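Local coordinates for protein Maltose/maltodextrin transport permease homologue (Bdellovibrio bacteriovorus HD100, PDB 6FFL) that binds maltotriose through its periplasmic-type MalE solute-binding domain, fused in the full protein to the MalF membrane subunit, and probably takes part in maltodextrin uptake, at residues P345-R348 with A349-S353; F178-D182 with G183-N187; Q367-A370 with A371-A375. All coordinates share one frame; numbering follows the deposited sequence.

Interaction 1: residues P345-R348 with A349-S353; sequences PEVR and AVWDS. With GLC (alpha-D-glucopyranose), chain B.
Arg348 and Asp352, one helical turn apart, meet through two hydrogen bonds that together form a bidentate salt bridge: NE of Arg348 reaches OD2 of Asp352 at 3.1 Å, and its NH2 reaches OD1 of Asp352 at 2.8 Å. The grip is side-on, with both oxygens close to the guanidinium plane, yet the carboxylate is turned 48° from that plane and both of its oxygens are approached from above the carboxylate plane. Two bends in the arginine chain, at chi2 (81°) and chi3 (-99°), turn the guanidinium forward, toward the following turn of the helix, until NE and NH2 face the aspartate. This pairing should fix the rotation of the group, and the remaining edge is presented to the glucose: Arg348 NH2 donates to sugar O4 at 2.9 Å and Arg348 NH1 to sugar O3 at 3.1 Å, with a weaker bond from NH1 to O4. Asp352 has further partners: OD1 forms a salt bridge with Arg355 and OD2 accepts from Gln382, so it acts as a second-shell residue positioning a first-shell one.

Beside this pair, Trp351 and Val347 run alongside each other in the same direction. CG1 of Val347 lies 3.7 Å from CD1 of Trp351, approaching the indole obliquely. One face of the indole receives the sugar: its C6 stands 3.7 Å above the ring plane, offset toward the rim, and C4 lies over the same ring, 3.6 Å from CD1 of Trp351. An aromatic platform beneath a pyranose, with charged groups bonding its hydroxyls, is characteristic of maltodextrin-binding pockets in bacterial solute-binding proteins, and here helix 346-362 supplies both elements to the maltotriose site.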
ATOM      1  N   PRO A 345       6.510   8.926 -12.852  1.00 15.54           N
ATOM      2  CA  PRO A 345       5.812   7.960 -13.719  1.00 13.96           C
ATOM      3  C   PRO A 345       6.668   6.753 -14.061  1.00 16.82           C
ATOM      4  O   PRO A 345       6.123   5.684 -14.357  1.00 18.42           O
ATOM      5  CB  PRO A 345       5.451   8.787 -14.966  1.00 23.38           C
ATOM      6  CG  PRO A 345       6.357   9.965 -14.924  1.00 18.73           C
ATOM      7  CD  PRO A 345       6.634  10.255 -13.487  1.00 16.77           C
ATOM      8  N   GLU A 346       7.997   6.889 -13.994  1.00 14.33           N
ATOM      9  CA  GLU A 346       8.882   5.768 -14.265  1.00 15.75           C
ATOM     10  C   GLU A 346       8.607   4.598 -13.326  1.00 14.12           C
ATOM     11  O   GLU A 346       8.833   3.441 -13.702  1.00 15.57           O
ATOM     12  CB  GLU A 346      10.338   6.216 -14.142  1.00 19.02           C
ATOM     13  CG  GLU A 346      10.840   7.081 -15.312  1.00 19.47           C
ATOM     14  CD  GLU A 346      10.483   8.565 -15.220  1.00 25.22           C
ATOM     15  OE1 GLU A 346       9.774   8.988 -14.288  1.00 20.84           O
ATOM     16  OE2 GLU A 346      10.929   9.328 -16.105  1.00 24.62           O
ATOM     17  N   VAL A 347       8.119   4.875 -12.113  1.00 13.64           N
ATOM     18  CA  VAL A 347       7.866   3.810 -11.140  1.00 12.93           C
ATOM     19  C   VAL A 347       6.784   2.869 -11.645  1.00 10.85           C
ATOM     20  O   VAL A 347       6.804   1.664 -11.360  1.00 12.50           O
ATOM     21  CB  VAL A 347       7.486   4.421  -9.773  1.00 17.09           C
ATOM     22  CG1 VAL A 347       7.100   3.335  -8.779  1.00 24.37           C
ATOM     23  CG2 VAL A 347       8.634   5.233  -9.236  1.00 22.28           C
ATOM     24  N   ARG A 348       5.833   3.400 -12.411  1.00 13.95           N
ATOM     25  CA  ARG A 348       4.779   2.578 -12.993  1.00 14.55           C
ATOM     26  C   ARG A 348       5.363   1.500 -13.899  1.00 16.80           C
ATOM     27  O   ARG A 348       4.942   0.336 -13.849  1.00 13.79           O
ATOM     28  CB  ARG A 348       3.811   3.481 -13.765  1.00 15.80           C
ATOM     29  CG  ARG A 348       2.768   2.749 -14.561  1.00 17.70           C
ATOM     30  CD  ARG A 348       1.626   2.326 -13.666  1.00 16.40           C
ATOM     31  NE  ARG A 348       1.722   0.927 -13.252  1.00 13.65           N
ATOM     32  CZ  ARG A 348       1.619   0.519 -11.988  1.00 12.92           C
ATOM     33  NH1 ARG A 348       1.442   1.398 -11.014  1.00 11.72           N
ATOM     34  NH2 ARG A 348       1.672  -0.775 -11.709  1.00 13.66           N
ATOM     35  N   ALA A 349       6.334   1.873 -14.740  1.00 14.12           N
ATOM     36  CA  ALA A 349       7.003   0.897 -15.588  1.00 14.45           C
ATOM     37  C   ALA A 349       7.727  -0.152 -14.756  1.00 13.92           C
ATOM     38  O   ALA A 349       7.752  -1.337 -15.120  1.00 16.40           O
ATOM     39  CB  ALA A 349       7.989   1.603 -16.520  1.00 14.97           C
ATOM     40  N   VAL A 350       8.333   0.266 -13.642  1.00 14.08           N
ATOM     41  CA  VAL A 350       9.034  -0.680 -12.775  1.00 12.58           C
ATOM     42  C   VAL A 350       8.054  -1.689 -12.192  1.00 13.55           C
ATOM     43  O   VAL A 350       8.298  -2.901 -12.228  1.00 13.39           O
ATOM     44  CB  VAL A 350       9.808   0.056 -11.669  1.00 12.39           C
ATOM     45  CG1 VAL A 350      10.331  -0.954 -10.645  1.00 13.84           C
ATOM     46  CG2 VAL A 350      10.979   0.842 -12.262  1.00 15.18           C
ATOM     47  N   TRP A 351       6.932  -1.209 -11.639  1.00 13.31           N
ATOM     48  CA  TRP A 351       5.952  -2.137 -11.073  1.00 15.79           C
ATOM     49  C   TRP A 351       5.445  -3.115 -12.125  1.00 16.14           C
ATOM     50  O   TRP A 351       5.310  -4.317 -11.865  1.00 13.81           O
ATOM     51  CB  TRP A 351       4.758  -1.379 -10.494  1.00 11.66           C
ATOM     52  CG  TRP A 351       4.992  -0.570  -9.270  1.00 12.22           C
ATOM     53  CD1 TRP A 351       4.558   0.708  -9.060  1.00 11.74           C
ATOM     54  CD2 TRP A 351       5.658  -0.976  -8.055  1.00 12.48           C
ATOM     55  NE1 TRP A 351       4.925   1.129  -7.796  1.00 12.40           N
ATOM     56  CE2 TRP A 351       5.599   0.117  -7.164  1.00 15.57           C
ATOM     57  CE3 TRP A 351       6.298  -2.154  -7.639  1.00 12.45           C
ATOM     58  CZ2 TRP A 351       6.160   0.075  -5.887  1.00 15.11           C
ATOM     59  CZ3 TRP A 351       6.858  -2.189  -6.364  1.00 15.27           C
ATOM     60  CH2 TRP A 351       6.780  -1.083  -5.507  1.00 18.45           C
ATOM     61  N   ASP A 352       5.088  -2.603 -13.305  1.00 14.80           N
ATOM     62  CA  ASP A 352       4.495  -3.467 -14.323  1.00 15.89           C
ATOM     63  C   ASP A 352       5.490  -4.504 -14.823  1.00 16.55           C
ATOM     64  O   ASP A 352       5.122  -5.663 -15.042  1.00 16.10           O
ATOM     65  CB  ASP A 352       3.957  -2.626 -15.479  1.00 14.26           C
ATOM     66  CG  ASP A 352       2.727  -1.806 -15.079  1.00 19.62           C
ATOM     67  OD1 ASP A 352       2.049  -2.189 -14.109  1.00 23.70           O
ATOM     68  OD2 ASP A 352       2.441  -0.790 -15.741  1.00 22.90           O
ATOM     69  N   SER A 353       6.747  -4.101 -15.027  0.54 13.61           N
ATOM     70  CA  SER A 353       7.773  -5.045 -15.463  0.54 16.65           C
ATOM     71  C   SER A 353       8.056  -6.091 -14.392  0.54 17.69           C
ATOM     72  O   SER A 353       8.176  -7.285 -14.696  0.54 18.74           O
ATOM     73  CB  SER A 353       9.056  -4.296 -15.820  0.54 18.72           C
ATOM     74  OG  SER A 353      10.043  -5.189 -16.303  0.54 20.59           O
TER
HETATM   75  C1  GLC B   3       1.421  -0.477  -4.852  1.00 10.47           C
HETATM   76  C2  GLC B   3       1.397   0.754  -5.761  1.00 10.75           C
HETATM   77  C3  GLC B   3       0.788   0.375  -7.115  1.00 10.70           C
HETATM   78  C4  GLC B   3       1.565  -0.775  -7.732  1.00 10.69           C
HETATM   79  C5  GLC B   3       1.606  -1.963  -6.760  1.00  9.40           C
HETATM   80  C6  GLC B   3       2.557  -3.036  -7.279  1.00 11.77           C
HETATM   81  O2  GLC B   3       0.661   1.832  -5.150  1.00 13.05           O
HETATM   82  O3  GLC B   3       0.838   1.506  -8.014  1.00 11.62           O
HETATM   83  O4  GLC B   3       0.924  -1.169  -8.955  1.00 12.36           O
HETATM   84  O5  GLC B   3       2.143  -1.523  -5.508  1.00 12.56           O
HETATM   85  O6  GLC B   3       2.428  -4.272  -6.545  1.00 12.72           O

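Interaction 2: residues F178-D182 with G183-N187; sequences FLKAD and GVTPN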
ATOM      1  N   PHE A 178      15.596  -0.562  -5.966  1.00 16.87           N
ATOM      2  CA  PHE A 178      15.108  -0.873  -7.310  1.00 14.57           C
ATOM      3  C   PHE A 178      15.007   0.352  -8.207  1.00 18.33           C
ATOM      4  O   PHE A 178      14.742   0.204  -9.401  1.00 15.53           O
ATOM      5  CB  PHE A 178      13.753  -1.604  -7.255  1.00 15.55           C
ATOM      6  CG  PHE A 178      12.608  -0.791  -6.678  1.00 21.55           C
ATOM      7  CD1 PHE A 178      11.912   0.113  -7.462  1.00 22.58           C
ATOM      8  CD2 PHE A 178      12.182  -0.999  -5.369  1.00 24.02           C
ATOM      9  CE1 PHE A 178      10.845   0.843  -6.945  1.00 26.99           C
ATOM     10  CE2 PHE A 178      11.109  -0.278  -4.841  1.00 20.84           C
ATOM     11  CZ  PHE A 178      10.440   0.646  -5.636  1.00 20.79           C
ATOM     12  N   LEU A 179      15.208   1.542  -7.664  1.00 16.54           N
ATOM     13  CA  LEU A 179      15.261   2.777  -8.432  1.00 22.28           C
ATOM     14  C   LEU A 179      16.562   3.477  -8.075  1.00 27.85           C
ATOM     15  O   LEU A 179      16.936   3.527  -6.901  1.00 33.06           O
ATOM     16  CB  LEU A 179      14.052   3.662  -8.089  1.00 26.60           C
ATOM     17  CG  LEU A 179      13.451   4.707  -9.015  1.00 34.51           C
ATOM     18  CD1 LEU A 179      13.129   4.122 -10.382  1.00 28.08           C
ATOM     19  CD2 LEU A 179      12.195   5.267  -8.344  1.00 23.43           C
ATOM     20  N   LYS A 180      17.262   3.997  -9.078  1.00 26.74           N
ATOM     21  CA  LYS A 180      18.501   4.705  -8.800  1.00 31.26           C
ATOM     22  C   LYS A 180      18.213   6.019  -8.076  1.00 26.04           C
ATOM     23  O   LYS A 180      17.062   6.423  -7.890  1.00 28.33           O
ATOM     24  CB  LYS A 180      19.275   4.964 -10.088  1.00 33.81           C
ATOM     25  CG  LYS A 180      19.924   3.729 -10.673  1.00 35.42           C
ATOM     26  CD  LYS A 180      20.702   4.076 -11.922  1.00 38.03           C
ATOM     27  CE  LYS A 180      21.566   2.911 -12.366  1.00 51.54           C
ATOM     28  NZ  LYS A 180      22.417   3.264 -13.539  1.00 59.91           N
ATOM     29  N   ALA A 181      19.291   6.695  -7.668  1.00 34.87           N
ATOM     30  CA  ALA A 181      19.155   7.892  -6.844  1.00 38.56           C
ATOM     31  C   ALA A 181      18.399   8.998  -7.568  1.00 33.90           C
ATOM     32  O   ALA A 181      17.719   9.805  -6.925  1.00 31.02           O
ATOM     33  CB  ALA A 181      20.533   8.396  -6.413  1.00 42.15           C
ATOM     34  N   ASP A 182      18.493   9.046  -8.898  1.00 29.88           N
ATOM     35  CA  ASP A 182      17.800  10.084  -9.649  1.00 26.49           C
ATOM     36  C   ASP A 182      16.287   9.932  -9.598  1.00 25.79           C
ATOM     37  O   ASP A 182      15.577  10.831 -10.058  1.00 27.20           O
ATOM     38  CB  ASP A 182      18.290  10.106 -11.102  1.00 29.63           C
ATOM     39  CG  ASP A 182      18.071   8.782 -11.842  1.00 29.40           C
ATOM     40  OD1 ASP A 182      17.323   7.906 -11.361  1.00 22.20           O
ATOM     41  OD2 ASP A 182      18.652   8.624 -12.940  1.00 26.14           O
ATOM     42  N   GLY A 183      15.786   8.824  -9.057  1.00 25.24           N
ATOM     43  CA  GLY A 183      14.363   8.614  -8.936  1.00 23.58           C
ATOM     44  C   GLY A 183      13.651   8.267 -10.221  1.00 25.54           C
ATOM     45  O   GLY A 183      12.419   8.193 -10.219  1.00 24.47           O
ATOM     46  N   VAL A 184      14.375   8.066 -11.321  1.00 22.10           N
ATOM     47  CA  VAL A 184      13.741   7.767 -12.605  1.00 18.43           C
ATOM     48  C   VAL A 184      14.379   6.603 -13.343  1.00 19.35           C
ATOM     49  O   VAL A 184      13.750   6.052 -14.262  1.00 22.09           O
ATOM     50  CB  VAL A 184      13.722   9.013 -13.517  1.00 24.28           C
ATOM     51  CG1 VAL A 184      12.902  10.131 -12.891  1.00 26.98           C
ATOM     52  CG2 VAL A 184      15.142   9.468 -13.826  1.00 22.53           C
ATOM     53  N   THR A 185      15.600   6.183 -13.018  1.00 17.26           N
ATOM     54  CA  THR A 185      16.237   5.097 -13.748  1.00 18.51           C
ATOM     55  C   THR A 185      15.997   3.776 -13.028  1.00 15.33           C
ATOM     56  O   THR A 185      16.405   3.633 -11.865  1.00 18.64           O
ATOM     57  CB  THR A 185      17.733   5.346 -13.895  1.00 27.70           C
ATOM     58  OG1 THR A 185      17.938   6.609 -14.550  1.00 23.94           O
ATOM     59  CG2 THR A 185      18.372   4.249 -14.732  1.00 30.41           C
ATOM     60  N   PRO A 186      15.350   2.800 -13.665  1.00 17.51           N
ATOM     61  CA  PRO A 186      15.193   1.483 -13.039  1.00 18.42           C
ATOM     62  C   PRO A 186      16.548   0.863 -12.738  1.00 16.22           C
ATOM     63  O   PRO A 186      17.513   1.043 -13.484  1.00 18.69           O
ATOM     64  CB  PRO A 186      14.438   0.669 -14.098  1.00 16.20           C
ATOM     65  CG  PRO A 186      13.751   1.693 -14.949  1.00 19.54           C
ATOM     66  CD  PRO A 186      14.699   2.872 -14.981  1.00 18.22           C
ATOM     67  N   ASN A 187      16.610   0.137 -11.624  1.00 15.77           N
ATOM     68  CA  ASN A 187      17.806  -0.583 -11.206  1.00 14.80           C
ATOM     69  C   ASN A 187      17.378  -2.001 -10.849  1.00 16.63           C
ATOM     70  O   ASN A 187      17.406  -2.391  -9.682  1.00 16.47           O
ATOM     71  CB  ASN A 187      18.484   0.113 -10.021  1.00 16.90           C
ATOM     72  CG  ASN A 187      19.891  -0.396  -9.769  1.00 21.12           C
ATOM     73  OD1 ASN A 187      20.632  -0.697 -10.700  1.00 28.37           O
ATOM     74  ND2 ASN A 187      20.261  -0.496  -8.501  1.00 24.37           N
TER
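Asp182, inside the turn, folds its carboxylate toward the two residues after Gly183. OD1 of Asp182 accepts from the backbone N of Thr185 at 2.9 Å and from N of Val184 at 3.0 Å, the two donors approaching from the same face of the carboxylate; the Val184 bond makes this an Asx turn. OD2 of Asp182 uses its syn lone pair for the hydroxyl OG1 of Thr185, only 2.7 Å away. CG of Asp182 sits between the backbone N and the carbonyl carbon (chi1 59°), a rotation that turns the carboxylate toward these donors. Three bonds thus hold the group, though it lies at the exposed end.

The reversal, in the loop between helices 170-173 and 191-205, is a type I beta turn from Lys180 to Gly183, closed by Gly183 N to Lys180 O and flanked by a single bridge between Leu179 and Pro186, made by Lys180 N to Thr185 O and Asn187 N to Phe178 O. Gly183 has a positive phi of 75°, which favours glycine.

The close-packed side belongs to Leu179, whose CD2 rests 3.5 Å from O of Gly183 and whose CD1 is 3.6 Å from O of Thr185; beyond it lies Val347 of helix 346-362, while Pro186 packs on Val350. On the solvent side, the extended Lys180 chain crosses Thr185 obliquely, CD of Lys180 3.7 Å from CG2 of Thr185.

Interaction 3: residues Q367-A370 with A371-A375; sequences QPQA and AAEQA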
ATOM      1  N   GLN A 367      14.236 -18.433 -15.140  1.00 16.37           N
ATOM      2  CA  GLN A 367      15.128 -18.437 -13.985  1.00 14.88           C
ATOM      3  C   GLN A 367      15.253 -17.031 -13.383  1.00 18.45           C
ATOM      4  O   GLN A 367      15.125 -16.030 -14.088  1.00 17.57           O
ATOM      5  CB  GLN A 367      16.508 -18.959 -14.374  1.00 15.59           C
ATOM      6  CG  GLN A 367      16.475 -20.445 -14.722  1.00 17.45           C
ATOM      7  CD  GLN A 367      17.850 -21.068 -14.796  1.00 30.67           C
ATOM      8  OE1 GLN A 367      18.235 -21.854 -13.930  1.00 42.13           O
ATOM      9  NE2 GLN A 367      18.595 -20.726 -15.833  1.00 27.30           N
ATOM     10  N   PRO A 368      15.506 -16.934 -12.072  1.00 15.47           N
ATOM     11  CA  PRO A 368      15.572 -15.605 -11.429  1.00 17.05           C
ATOM     12  C   PRO A 368      16.538 -14.615 -12.071  1.00 18.25           C
ATOM     13  O   PRO A 368      16.179 -13.438 -12.241  1.00 19.26           O
ATOM     14  CB  PRO A 368      15.986 -15.953  -9.991  1.00 18.65           C
ATOM     15  CG  PRO A 368      15.398 -17.303  -9.760  1.00 18.43           C
ATOM     16  CD  PRO A 368      15.517 -18.034 -11.089  1.00 16.78           C
ATOM     17  N   GLN A 369      17.751 -15.041 -12.431  1.00 19.86           N
ATOM     18  CA  GLN A 369      18.691 -14.095 -13.033  1.00 16.62           C
ATOM     19  C   GLN A 369      18.163 -13.555 -14.360  1.00 20.81           C
ATOM     20  O   GLN A 369      18.206 -12.342 -14.612  1.00 18.28           O
ATOM     21  CB  GLN A 369      20.058 -14.746 -13.228  1.00 22.35           C
ATOM     22  CG  GLN A 369      21.095 -13.763 -13.762  1.00 31.35           C
ATOM     23  CD  GLN A 369      22.491 -14.346 -13.778  1.00 40.33           C
ATOM     24  OE1 GLN A 369      23.018 -14.748 -12.741  1.00 46.15           O
ATOM     25  NE2 GLN A 369      23.097 -14.401 -14.955  1.00 47.30           N
ATOM     26  N   ALA A 370      17.661 -14.442 -15.224  1.00 18.50           N
ATOM     27  CA  ALA A 370      17.094 -14.002 -16.499  1.00 20.68           C
ATOM     28  C   ALA A 370      15.919 -13.057 -16.278  1.00 20.89           C
ATOM     29  O   ALA A 370      15.741 -12.081 -17.019  1.00 16.95           O
ATOM     30  CB  ALA A 370      16.664 -15.221 -17.322  1.00 19.46           C
ATOM     31  N   ALA A 371      15.111 -13.322 -15.252  1.00 18.87           N
ATOM     32  CA  ALA A 371      13.956 -12.466 -14.986  1.00 17.99           C
ATOM     33  C   ALA A 371      14.372 -11.062 -14.550  1.00 15.31           C
ATOM     34  O   ALA A 371      13.732 -10.075 -14.938  1.00 16.90           O
ATOM     35  CB  ALA A 371      13.074 -13.103 -13.923  1.00 16.04           C
ATOM     36  N   ALA A 372      15.421 -10.950 -13.727  1.00 16.21           N
ATOM     37  CA  ALA A 372      15.913  -9.624 -13.354  1.00 16.69           C
ATOM     38  C   ALA A 372      16.439  -8.877 -14.572  1.00 22.01           C
ATOM     39  O   ALA A 372      16.192  -7.673 -14.730  1.00 18.40           O
ATOM     40  CB  ALA A 372      17.005  -9.747 -12.289  1.00 17.74           C
ATOM     41  N   GLU A 373      17.168  -9.574 -15.446  1.00 20.22           N
ATOM     42  CA  GLU A 373      17.661  -8.940 -16.664  1.00 15.81           C
ATOM     43  C   GLU A 373      16.507  -8.435 -17.515  1.00 16.60           C
ATOM     44  O   GLU A 373      16.531  -7.299 -18.005  1.00 21.34           O
ATOM     45  CB  GLU A 373      18.525  -9.922 -17.468  1.00 18.55           C
ATOM     46  CG  GLU A 373      19.834 -10.339 -16.786  1.00 28.52           C
ATOM     47  CD  GLU A 373      20.425 -11.646 -17.325  1.00 42.79           C
ATOM     48  OE1 GLU A 373      21.504 -12.046 -16.833  1.00 42.97           O
ATOM     49  OE2 GLU A 373      19.822 -12.274 -18.227  1.00 41.69           O
ATOM     50  N   GLN A 374      15.479  -9.263 -17.706  0.56 15.57           N
ATOM     51  CA  GLN A 374      14.359  -8.862 -18.553  0.56 16.12           C
ATOM     52  C   GLN A 374      13.428  -7.871 -17.866  0.56 18.50           C
ATOM     53  O   GLN A 374      12.721  -7.126 -18.557  0.56 19.08           O
ATOM     54  CB  GLN A 374      13.584 -10.101 -19.013  0.56 16.51           C
ATOM     55  CG  GLN A 374      14.289 -10.823 -20.158  0.56 23.18           C
ATOM     56  CD  GLN A 374      13.910 -12.291 -20.278  0.56 23.02           C
ATOM     57  OE1 GLN A 374      12.732 -12.642 -20.352  0.56 19.91           O
ATOM     58  NE2 GLN A 374      14.916 -13.153 -20.304  0.56 23.51           N
ATOM     59  N   ALA A 375      13.407  -7.842 -16.530  1.00 15.89           N
ATOM     60  CA  ALA A 375      12.691  -6.776 -15.834  1.00 19.20           C
ATOM     61  C   ALA A 375      13.289  -5.417 -16.175  1.00 15.27           C
ATOM     62  O   ALA A 375      12.560  -4.461 -16.468  1.00 17.28           O
ATOM     63  CB  ALA A 375      12.712  -7.009 -14.321  1.00 18.65           C
TER
HETATM   64  O   HOH W   1      17.498 -12.413 -19.939  1.00 39.04           O
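Residues 367-375 open helix 368-384 with regular i to i+4 bonding, from Ala371 N to Gln367 O (2.9 Å) through Gln374 N to Ala370 O, and Gln367 takes the N-cap position.

Against this regular backbone the side-chain contacts are slight. Gln369 and Glu373, a turn apart, meet through a weak bond, NE2 of Gln369 to OE1 of Glu373 at 3.4 Å with an N-H...O angle of 145°; the amide and carboxylate planes are 56° apart. In the extended Gln369 chain, a first torsion of -176° swings CG away from the backbone nitrogen, and this methylene also runs close to the acid, CG of Gln369 lying 3.5 Å from OE1 of Glu373.

The second carboxylate oxygen works through water. A single molecule donates to OE2 of Glu373 at 2.9 Å, with a further weak, 3.4 Å bond from the water to O of Ala370, a carbonyl that already accepts from Gln374 N. The same water accepts from NE2 of Gln374 at 2.7 Å, which would link two consecutive side chains, but Gln374 is deposited in two conformers and this leg of the bridge is therefore doubtful.

Away from these polar groups, the helix packs on its neighbours: Pro368 and Ala371 rest against helix 191-205 at Phe197, while Ala371 and Ala375 meet Gln357 of the preceding helix, 346-362.

Overall arrangement
Interaction 1 is buried and lies in the sugar pocket, interaction 2 is a surface loop, and interaction 3 is a partly buried helix start, its centre about 25 Å from that of the chain. Interactions 1 and 2 touch, with about 11 Å between centres: Val350 packs on Phe178, so the loop borders the helix that carries the pocket arginine and tryptophan. Interactions 1 and 3 lie on consecutive helices packed together, with a probable hydrogen bond from Ser353 OG to Ala375 O in the conformer given. Interactions 2 and 3 do not touch. Carboxylates serve all three, gripped by a guanidinium in the first, by backbone N-H groups and a hydroxyl in the second, and by a weak bond from an amide and a water in the third.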